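Putative L-alanine-DL-glutamate epimerase (Burkholderia xenovorans LB400, PDB 3SN4) is a magnesium-binding member of the mandelate racemase/muconate lactonizing enzyme family that probably acts as a racemase or epimerase. Local coordinates at residues W123-T128 with I341-I346; A161-I166 with L217-F222. All coordinates share one frame; numbering follows the deposited sequence.

Contact 1 (W123-T128 with I341-I346); sequences WSHCPT and IMETDI. With AKG (2-oxoglutaric acid), chain C.
His125 ND1 donates a hydrogen bond to Asp345 OD1, 2.7 Å away. The carboxylate oxygen lies at the edge of the imidazole, close to the ring plane, and is met on its syn side. The ring and carboxylate planes stand 62° apart. On the other side of the ring, His125 NE2 donates to O3 of 2-oxoglutarate at 3.2 Å. Together these two bonds hold the ring's rotation.

A second polar link runs from Ser124 OG to Glu343 OE2, 2.7 Å away, on the anti lone pair of the carboxylate. Glu343 CG is anti to the backbone N (chi1 -180°) and the chain beyond is extended, which carries the carboxylate to the ligand. Its OE2 lies 2.7 Å from O1 of 2-oxoglutarate. Lys163 NZ forms a long, weak ion pair with Glu343 OE2.

The backbones join in parallel at Trp123 and Thr344. Ser124 N donates to Thr344 O at 2.8 Å.

The apolar part is a CH-pi contact. Ile346 CB sits over the five-membered ring of Trp123, 3.6 Å from its centroid. Cys126 SG covers the opposite face of the indole, and NE1 bonds to Asp347.

The last parallel strand, 342-344, thus meets the first, 118-123, as in the closure of the enolase-superfamily barrel, and His125 borders the 2-oxoglutarate site. Strand 118-123 is bonded on to strand 161-168, which also borders Ser124 and His125. Helix 323-335 packs against Thr344, and Trp129 stacks on His125.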
ATOM      1  N   TRP A 123      25.499   0.848  31.643  1.00 24.75           N
ATOM      2  CA  TRP A 123      26.779   1.547  31.648  1.00 25.81           C
ATOM      3  C   TRP A 123      27.243   1.636  30.214  1.00 25.40           C
ATOM      4  O   TRP A 123      27.658   0.638  29.612  1.00 25.40           O
ATOM      5  CB  TRP A 123      27.779   0.783  32.502  1.00 27.12           C
ATOM      6  CG  TRP A 123      29.206   1.300  32.494  1.00 28.52           C
ATOM      7  CD1 TRP A 123      29.767   2.193  31.638  1.00 28.15           C
ATOM      8  CD2 TRP A 123      30.258   0.859  33.359  1.00 29.15           C
ATOM      9  NE1 TRP A 123      31.100   2.368  31.933  1.00 30.30           N
ATOM     10  CE2 TRP A 123      31.427   1.551  32.982  1.00 30.76           C
ATOM     11  CE3 TRP A 123      30.321  -0.047  34.422  1.00 31.66           C
ATOM     12  CZ2 TRP A 123      32.656   1.362  33.632  1.00 33.84           C
ATOM     13  CZ3 TRP A 123      31.536  -0.231  35.074  1.00 33.63           C
ATOM     14  CH2 TRP A 123      32.687   0.474  34.680  1.00 33.73           C
ATOM     15  N   SER A 124      27.125   2.839  29.671  1.00 25.12           N
ATOM     16  CA  SER A 124      27.333   3.065  28.262  1.00 25.81           C
ATOM     17  C   SER A 124      28.777   3.355  27.988  1.00 26.38           C
ATOM     18  O   SER A 124      29.542   3.670  28.913  1.00 27.81           O
ATOM     19  CB  SER A 124      26.471   4.230  27.781  1.00 24.35           C
ATOM     20  OG  SER A 124      26.520   4.260  26.380  1.00 26.07           O
ATOM     21  N   HIS A 125      29.156   3.228  26.710  1.00 26.80           N
ATOM     22  CA  HIS A 125      30.542   3.411  26.259  1.00 27.80           C
ATOM     23  C   HIS A 125      31.512   2.613  27.119  1.00 29.25           C
ATOM     24  O   HIS A 125      32.508   3.141  27.614  1.00 29.63           O
ATOM     25  CB  HIS A 125      30.902   4.901  26.272  1.00 27.67           C
ATOM     26  CG  HIS A 125      30.061   5.700  25.346  1.00 28.71           C
ATOM     27  ND1 HIS A 125      28.959   6.410  25.766  1.00 29.58           N
ATOM     28  CD2 HIS A 125      30.110   5.834  23.999  1.00 30.00           C
ATOM     29  CE1 HIS A 125      28.379   6.972  24.720  1.00 29.44           C
ATOM     30  NE2 HIS A 125      29.060   6.640  23.638  1.00 31.29           N
ATOM     31  N   CYS A 126      31.188   1.335  27.286  1.00 29.70           N
ATOM     32  CA  CYS A 126      31.922   0.437  28.137  1.00 31.08           C
ATOM     33  C   CYS A 126      32.348  -0.768  27.288  1.00 31.95           C
ATOM     34  O   CYS A 126      31.507  -1.643  26.999  1.00 32.24           O
ATOM     35  CB  CYS A 126      31.001   0.001  29.279  1.00 31.11           C
ATOM     36  SG  CYS A 126      31.634  -1.334  30.349  1.00 34.06           S
ATOM     37  N   PRO A 127      33.646  -0.860  26.912  1.00 32.48           N
ATOM     38  CA  PRO A 127      34.819  -0.074  27.332  1.00 33.14           C
ATOM     39  C   PRO A 127      35.212   1.071  26.399  1.00 32.41           C
ATOM     40  O   PRO A 127      36.349   1.526  26.442  1.00 33.31           O
ATOM     41  CB  PRO A 127      35.927  -1.123  27.361  1.00 33.82           C
ATOM     42  CG  PRO A 127      35.498  -2.179  26.352  1.00 35.16           C
ATOM     43  CD  PRO A 127      34.048  -1.943  26.000  1.00 33.14           C
ATOM     44  N   THR A 128      34.268   1.552  25.596  1.00 30.76           N
ATOM     45  CA  THR A 128      34.541   2.576  24.593  1.00 30.04           C
ATOM     46  C   THR A 128      35.327   3.799  25.096  1.00 30.76           C
ATOM     47  O   THR A 128      36.296   4.208  24.460  1.00 31.28           O
ATOM     48  CB  THR A 128      33.229   3.031  23.930  1.00 28.79           C
ATOM     49  OG1 THR A 128      32.468   1.856  23.578  1.00 27.52           O
ATOM     50  CG2 THR A 128      33.525   3.915  22.696  1.00 26.09           C
ATOM     51  N   ILE A 341      14.845   1.506  29.482  1.00 22.17           N
ATOM     52  CA  ILE A 341      16.042   1.529  30.329  1.00 22.99           C
ATOM     53  C   ILE A 341      16.649   2.936  30.174  1.00 22.98           C
ATOM     54  O   ILE A 341      16.283   3.660  29.238  1.00 22.70           O
ATOM     55  CB  ILE A 341      17.056   0.451  29.866  1.00 22.69           C
ATOM     56  CG1 ILE A 341      18.181   0.248  30.882  1.00 23.64           C
ATOM     57  CG2 ILE A 341      17.621   0.804  28.497  1.00 22.47           C
ATOM     58  CD1 ILE A 341      18.980  -1.064  30.649  1.00 22.73           C
HETATM   59  N   MSE A 342      17.580   3.323  31.048  1.00 24.35           N
HETATM   60  CA  MSE A 342      18.292   4.589  30.889  1.00 24.62           C
HETATM   61  C   MSE A 342      19.776   4.415  30.652  1.00 25.03           C
HETATM   62  O   MSE A 342      20.450   3.619  31.315  1.00 26.19           O
HETATM   63  CB  MSE A 342      18.137   5.504  32.095  1.00 26.21           C
HETATM   64  CG  MSE A 342      18.826   6.897  31.836  1.00 26.45           C
HETATM   65 SE   MSE A 342      18.073   8.099  32.973  1.00 37.80          SE
HETATM   66  CE  MSE A 342      19.595   9.374  33.061  1.00 30.30           C
ATOM     67  N   GLU A 343      20.278   5.196  29.704  1.00 24.63           N
ATOM     68  CA  GLU A 343      21.703   5.214  29.384  1.00 24.77           C
ATOM     69  C   GLU A 343      22.424   6.078  30.394  1.00 25.06           C
ATOM     70  O   GLU A 343      21.954   7.140  30.777  1.00 24.98           O
ATOM     71  CB  GLU A 343      21.934   5.825  28.014  1.00 24.24           C
ATOM     72  CG  GLU A 343      23.394   5.881  27.589  1.00 24.39           C
ATOM     73  CD  GLU A 343      23.595   6.364  26.164  1.00 26.85           C
ATOM     74  OE1 GLU A 343      22.700   7.061  25.620  1.00 25.29           O
ATOM     75  OE2 GLU A 343      24.657   6.021  25.585  1.00 28.33           O
ATOM     76  N   THR A 344      23.595   5.636  30.785  1.00 26.37           N
ATOM     77  CA  THR A 344      24.457   6.505  31.548  1.00 27.06           C
ATOM     78  C   THR A 344      25.917   6.125  31.373  1.00 27.35           C
ATOM     79  O   THR A 344      26.227   4.957  31.274  1.00 27.67           O
ATOM     80  CB  THR A 344      24.064   6.494  33.019  1.00 27.51           C
ATOM     81  OG1 THR A 344      24.551   7.702  33.602  1.00 31.07           O
ATOM     82  CG2 THR A 344      24.627   5.275  33.755  1.00 26.24           C
ATOM     83  N   ASP A 345      26.793   7.126  31.346  1.00 27.98           N
ATOM     84  CA  ASP A 345      28.240   6.901  31.311  1.00 28.79           C
ATOM     85  C   ASP A 345      28.764   6.829  32.741  1.00 29.63           C
ATOM     86  O   ASP A 345      28.737   7.801  33.494  1.00 30.04           O
ATOM     87  CB  ASP A 345      28.957   7.995  30.531  1.00 28.59           C
ATOM     88  CG  ASP A 345      28.696   7.934  29.008  1.00 29.89           C
ATOM     89  OD1 ASP A 345      28.517   6.830  28.418  1.00 28.73           O
ATOM     90  OD2 ASP A 345      28.730   9.022  28.377  1.00 31.58           O
ATOM     91  N   ILE A 346      29.245   5.670  33.135  1.00 30.03           N
ATOM     92  CA  ILE A 346      29.690   5.506  34.500  1.00 31.12           C
ATOM     93  C   ILE A 346      31.132   5.997  34.645  1.00 32.33           C
ATOM     94  O   ILE A 346      31.530   6.460  35.714  1.00 32.35           O
ATOM     95  CB  ILE A 346      29.450   4.048  34.973  1.00 31.98           C
ATOM     96  CG1 ILE A 346      27.925   3.777  34.991  1.00 30.96           C
ATOM     97  CG2 ILE A 346      30.064   3.778  36.380  1.00 31.67           C
ATOM     98  CD1 ILE A 346      27.193   4.523  36.095  1.00 29.76           C
TER
HETATM   99  C1  AKG C 500      25.101   6.815  22.281  1.00 31.43           C
HETATM  100  O1  AKG C 500      25.361   7.345  23.400  1.00 30.97           O
HETATM  101  O2  AKG C 500      24.296   5.834  22.200  1.00 29.72           O
HETATM  102  C2  AKG C 500      25.707   7.354  21.032  1.00 33.08           C
HETATM  103  O5  AKG C 500      25.587   6.748  19.970  1.00 30.00           O
HETATM  104  C3  AKG C 500      26.417   8.684  20.956  1.00 35.08           C
HETATM  105  C4  AKG C 500      27.953   8.722  21.057  1.00 38.52           C
HETATM  106  C5  AKG C 500      28.834   7.861  20.167  1.00 40.09           C
HETATM  107  O3  AKG C 500      28.918   6.642  20.453  1.00 42.68           O
HETATM  108  O4  AKG C 500      29.491   8.399  19.228  1.00 37.52           O

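Contact 2 (A161-I166 with L217-F222); sequences AIKTNI and LLDLNF. With MG (magnesium ion), chain B; AKG (2-oxoglutaric acid), chain C.
Leu217 pairs with Lys163 in parallel register. Leu217 N donates to Ile162 O at 2.8 Å, and Leu217 O accepts from Thr164 N. Its CB touches Lys163 CG at 3.5 Å, the two side chains crossing at about a right angle. The bend at chi3 (81°) turns Lys163 NZ to 2-oxoglutarate O2, to which it donates at 2.7 Å. NZ also forms a salt bridge with Glu245.

Leu218 pairs with Thr164 and projects to the other face, towards helix 193-210. Asp219 N then donates to Thr164 O. Asp219 OD2 binds the magnesium ion at 2.1 Å, while OD1 accepts from Asn221 N in an Asx turn. Leu220 CD2 meets Ile166 CD1 at 3.7 Å.

Asn221 OD1 takes a bond from Asn165 ND2 at 3.2 Å, with the two amides nearly coplanar. Asn165 OD1 is hydrogen-bonded to Thr128 OG1. Asn221 ND2 makes a weak bond to ligand O5. A water accepts from Asn165 ND2 and lies within hydrogen-bonding distance of Asp219 OD2 and ligand O3.

Ligand O2 and O5, a second water, Glu245 and Glu269 complete the metal site. Neighbouring parallel strands with metal and ligand residues at their C-terminal ends are characteristic of the enolase-superfamily barrel.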
ATOM      1  N   ALA A 161      23.659  -4.100  32.802  1.00 26.42           N
ATOM      2  CA  ALA A 161      23.826  -4.002  31.352  1.00 25.68           C
ATOM      3  C   ALA A 161      24.981  -3.072  31.012  1.00 25.23           C
ATOM      4  O   ALA A 161      25.280  -2.162  31.766  1.00 25.61           O
ATOM      5  CB  ALA A 161      22.516  -3.502  30.692  1.00 24.01           C
ATOM      6  N   ILE A 162      25.635  -3.333  29.881  1.00 25.48           N
ATOM      7  CA  ILE A 162      26.744  -2.522  29.381  1.00 25.03           C
ATOM      8  C   ILE A 162      26.584  -2.346  27.859  1.00 24.40           C
ATOM      9  O   ILE A 162      25.987  -3.201  27.200  1.00 23.04           O
ATOM     10  CB  ILE A 162      28.135  -3.161  29.705  1.00 26.51           C
ATOM     11  CG1 ILE A 162      28.342  -4.477  28.967  1.00 25.92           C
ATOM     12  CG2 ILE A 162      28.318  -3.353  31.213  1.00 27.18           C
ATOM     13  CD1 ILE A 162      29.667  -5.141  29.291  1.00 28.97           C
ATOM     14  N   LYS A 163      27.091  -1.235  27.323  1.00 24.06           N
ATOM     15  CA  LYS A 163      27.045  -0.986  25.870  1.00 24.34           C
ATOM     16  C   LYS A 163      28.420  -0.677  25.308  1.00 24.93           C
ATOM     17  O   LYS A 163      29.112   0.218  25.809  1.00 25.73           O
ATOM     18  CB  LYS A 163      26.091   0.155  25.513  1.00 23.31           C
ATOM     19  CG  LYS A 163      25.766   0.198  24.019  1.00 25.27           C
ATOM     20  CD  LYS A 163      24.595   1.109  23.654  1.00 25.43           C
ATOM     21  CE  LYS A 163      25.021   2.590  23.569  1.00 25.78           C
ATOM     22  NZ  LYS A 163      23.846   3.518  23.509  1.00 22.94           N
ATOM     23  N   THR A 164      28.785  -1.383  24.239  1.00 24.70           N
ATOM     24  CA  THR A 164      30.054  -1.185  23.548  1.00 25.37           C
ATOM     25  C   THR A 164      29.811  -0.767  22.109  1.00 25.02           C
ATOM     26  O   THR A 164      28.658  -0.695  21.648  1.00 24.73           O
ATOM     27  CB  THR A 164      30.893  -2.463  23.586  1.00 25.90           C
ATOM     28  OG1 THR A 164      32.240  -2.181  23.169  1.00 27.58           O
ATOM     29  CG2 THR A 164      30.263  -3.560  22.726  1.00 26.63           C
ATOM     30  N   ASN A 165      30.897  -0.464  21.415  1.00 25.97           N
ATOM     31  CA  ASN A 165      30.859  -0.011  20.019  1.00 25.19           C
ATOM     32  C   ASN A 165      31.734  -0.937  19.159  1.00 25.61           C
ATOM     33  O   ASN A 165      31.820  -2.106  19.471  1.00 25.97           O
ATOM     34  CB  ASN A 165      31.277   1.454  19.930  1.00 25.38           C
ATOM     35  CG  ASN A 165      30.431   2.335  20.798  1.00 25.84           C
ATOM     36  OD1 ASN A 165      30.637   2.403  22.019  1.00 27.96           O
ATOM     37  ND2 ASN A 165      29.477   3.039  20.186  1.00 25.06           N
ATOM     38  N   ILE A 166      32.336  -0.444  18.075  1.00 25.66           N
ATOM     39  CA  ILE A 166      33.103  -1.285  17.164  1.00 26.41           C
ATOM     40  C   ILE A 166      34.577  -0.930  17.297  1.00 28.43           C
ATOM     41  O   ILE A 166      34.931   0.257  17.246  1.00 28.13           O
ATOM     42  CB  ILE A 166      32.664  -1.096  15.676  1.00 25.88           C
ATOM     43  CG1 ILE A 166      31.126  -1.105  15.518  1.00 25.29           C
ATOM     44  CG2 ILE A 166      33.276  -2.179  14.804  1.00 26.26           C
ATOM     45  CD1 ILE A 166      30.609  -0.482  14.177  1.00 25.00           C
ATOM     46  N   LEU A 217      24.712  -4.600  25.173  1.00 22.44           N
ATOM     47  CA  LEU A 217      24.159  -3.803  24.117  1.00 22.03           C
ATOM     48  C   LEU A 217      25.289  -3.509  23.125  1.00 22.29           C
ATOM     49  O   LEU A 217      26.439  -3.355  23.526  1.00 21.93           O
ATOM     50  CB  LEU A 217      23.599  -2.493  24.678  1.00 21.89           C
ATOM     51  CG  LEU A 217      22.296  -2.576  25.497  1.00 21.78           C
ATOM     52  CD1 LEU A 217      22.510  -3.285  26.834  1.00 22.80           C
ATOM     53  CD2 LEU A 217      21.688  -1.200  25.725  1.00 19.99           C
ATOM     54  N   LEU A 218      24.951  -3.419  21.837  1.00 21.44           N
ATOM     55  CA  LEU A 218      25.918  -3.065  20.805  1.00 22.03           C
ATOM     56  C   LEU A 218      25.401  -1.859  20.037  1.00 21.83           C
ATOM     57  O   LEU A 218      24.265  -1.870  19.541  1.00 21.95           O
ATOM     58  CB  LEU A 218      26.150  -4.245  19.870  1.00 22.75           C
ATOM     59  CG  LEU A 218      27.123  -4.114  18.688  1.00 22.82           C
ATOM     60  CD1 LEU A 218      28.581  -3.811  19.113  1.00 21.47           C
ATOM     61  CD2 LEU A 218      27.043  -5.374  17.858  1.00 23.85           C
ATOM     62  N   ASP A 219      26.242  -0.825  19.936  1.00 21.25           N
ATOM     63  CA  ASP A 219      25.920   0.369  19.147  1.00 21.22           C
ATOM     64  C   ASP A 219      26.803   0.405  17.920  1.00 21.36           C
ATOM     65  O   ASP A 219      28.037   0.405  18.026  1.00 22.62           O
ATOM     66  CB  ASP A 219      26.085   1.627  19.991  1.00 21.42           C
ATOM     67  CG  ASP A 219      25.425   2.865  19.383  1.00 22.87           C
ATOM     68  OD1 ASP A 219      25.083   2.903  18.172  1.00 21.65           O
ATOM     69  OD2 ASP A 219      25.272   3.844  20.147  1.00 23.40           O
ATOM     70  N   LEU A 220      26.148   0.408  16.755  1.00 20.87           N
ATOM     71  CA  LEU A 220      26.803   0.503  15.449  1.00 21.47           C
ATOM     72  C   LEU A 220      26.693   1.905  14.833  1.00 21.17           C
ATOM     73  O   LEU A 220      27.262   2.162  13.765  1.00 21.91           O
ATOM     74  CB  LEU A 220      26.203  -0.552  14.509  1.00 21.84           C
ATOM     75  CG  LEU A 220      26.228  -2.017  15.033  1.00 21.02           C
ATOM     76  CD1 LEU A 220      25.415  -2.950  14.074  1.00 20.11           C
ATOM     77  CD2 LEU A 220      27.661  -2.498  15.201  1.00 19.10           C
ATOM     78  N   ASN A 221      26.004   2.810  15.523  1.00 21.32           N
ATOM     79  CA  ASN A 221      25.894   4.235  15.145  1.00 21.75           C
ATOM     80  C   ASN A 221      25.554   4.344  13.643  1.00 21.24           C
ATOM     81  O   ASN A 221      24.680   3.607  13.179  1.00 20.30           O
ATOM     82  CB  ASN A 221      27.158   5.013  15.518  1.00 22.40           C
ATOM     83  CG  ASN A 221      27.435   5.020  17.001  1.00 24.77           C
ATOM     84  OD1 ASN A 221      28.243   4.235  17.490  1.00 27.53           O
ATOM     85  ND2 ASN A 221      26.774   5.916  17.726  1.00 24.93           N
ATOM     86  N   PHE A 222      26.230   5.221  12.900  1.00 21.71           N
ATOM     87  CA  PHE A 222      26.015   5.375  11.457  1.00 21.17           C
ATOM     88  C   PHE A 222      27.135   4.668  10.654  1.00 21.63           C
ATOM     89  O   PHE A 222      27.478   5.107   9.534  1.00 21.60           O
ATOM     90  CB  PHE A 222      26.035   6.858  11.047  1.00 21.49           C
ATOM     91  CG  PHE A 222      24.868   7.693  11.541  1.00 21.59           C
ATOM     92  CD1 PHE A 222      23.733   7.878  10.731  1.00 24.49           C
ATOM     93  CD2 PHE A 222      24.951   8.391  12.745  1.00 22.26           C
ATOM     94  CE1 PHE A 222      22.664   8.704  11.144  1.00 23.45           C
ATOM     95  CE2 PHE A 222      23.898   9.212  13.175  1.00 22.39           C
ATOM     96  CZ  PHE A 222      22.747   9.387  12.355  1.00 22.74           C
TER
HETATM   97 MG    MG B 408      23.904   5.449  20.001  1.00 29.52          MG
HETATM   98  C1  AKG C 500      25.101   6.815  22.281  1.00 31.43           C
HETATM   99  O1  AKG C 500      25.361   7.345  23.400  1.00 30.97           O
HETATM  100  O2  AKG C 500      24.296   5.834  22.200  1.00 29.72           O
HETATM  101  C2  AKG C 500      25.707   7.354  21.032  1.00 33.08           C
HETATM  102  O5  AKG C 500      25.587   6.748  19.970  1.00 30.00           O
HETATM  103  C3  AKG C 500      26.417   8.684  20.956  1.00 35.08           C
HETATM  104  C4  AKG C 500      27.953   8.722  21.057  1.00 38.52           C
HETATM  105  C5  AKG C 500      28.834   7.861  20.167  1.00 40.09           C
HETATM  106  O3  AKG C 500      28.918   6.642  20.453  1.00 42.68           O
HETATM  107  O4  AKG C 500      29.491   8.399  19.228  1.00 37.52           O
HETATM  108  O   HOH W   1      27.402   4.501  21.620  1.00 29.24           O
HETATM  109  O   HOH W   2      23.679   5.179  17.990  1.00 25.48           O

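After the N-terminal domain, the chain enters strand 118-123 and runs on into residues 123-128. It then forms strand 161-168 and, after helix 193-210, strand 215-219. Contact 2 closes this shorter loop. The chain continues through the later strands of the barrel and helix 323-335 before residues 341-346 return beside residues 123-128 and close contact 1. Contact 2 is therefore nested inside contact 1. Their centres lie about 9 Å apart. Cys126 N probably bonds to Lys163 O, which joins strand 161-168 to the loop after strand 118-123. Both contacts touch the same 2-oxoglutarate, with the magnesium ion bound from the contact 2 side.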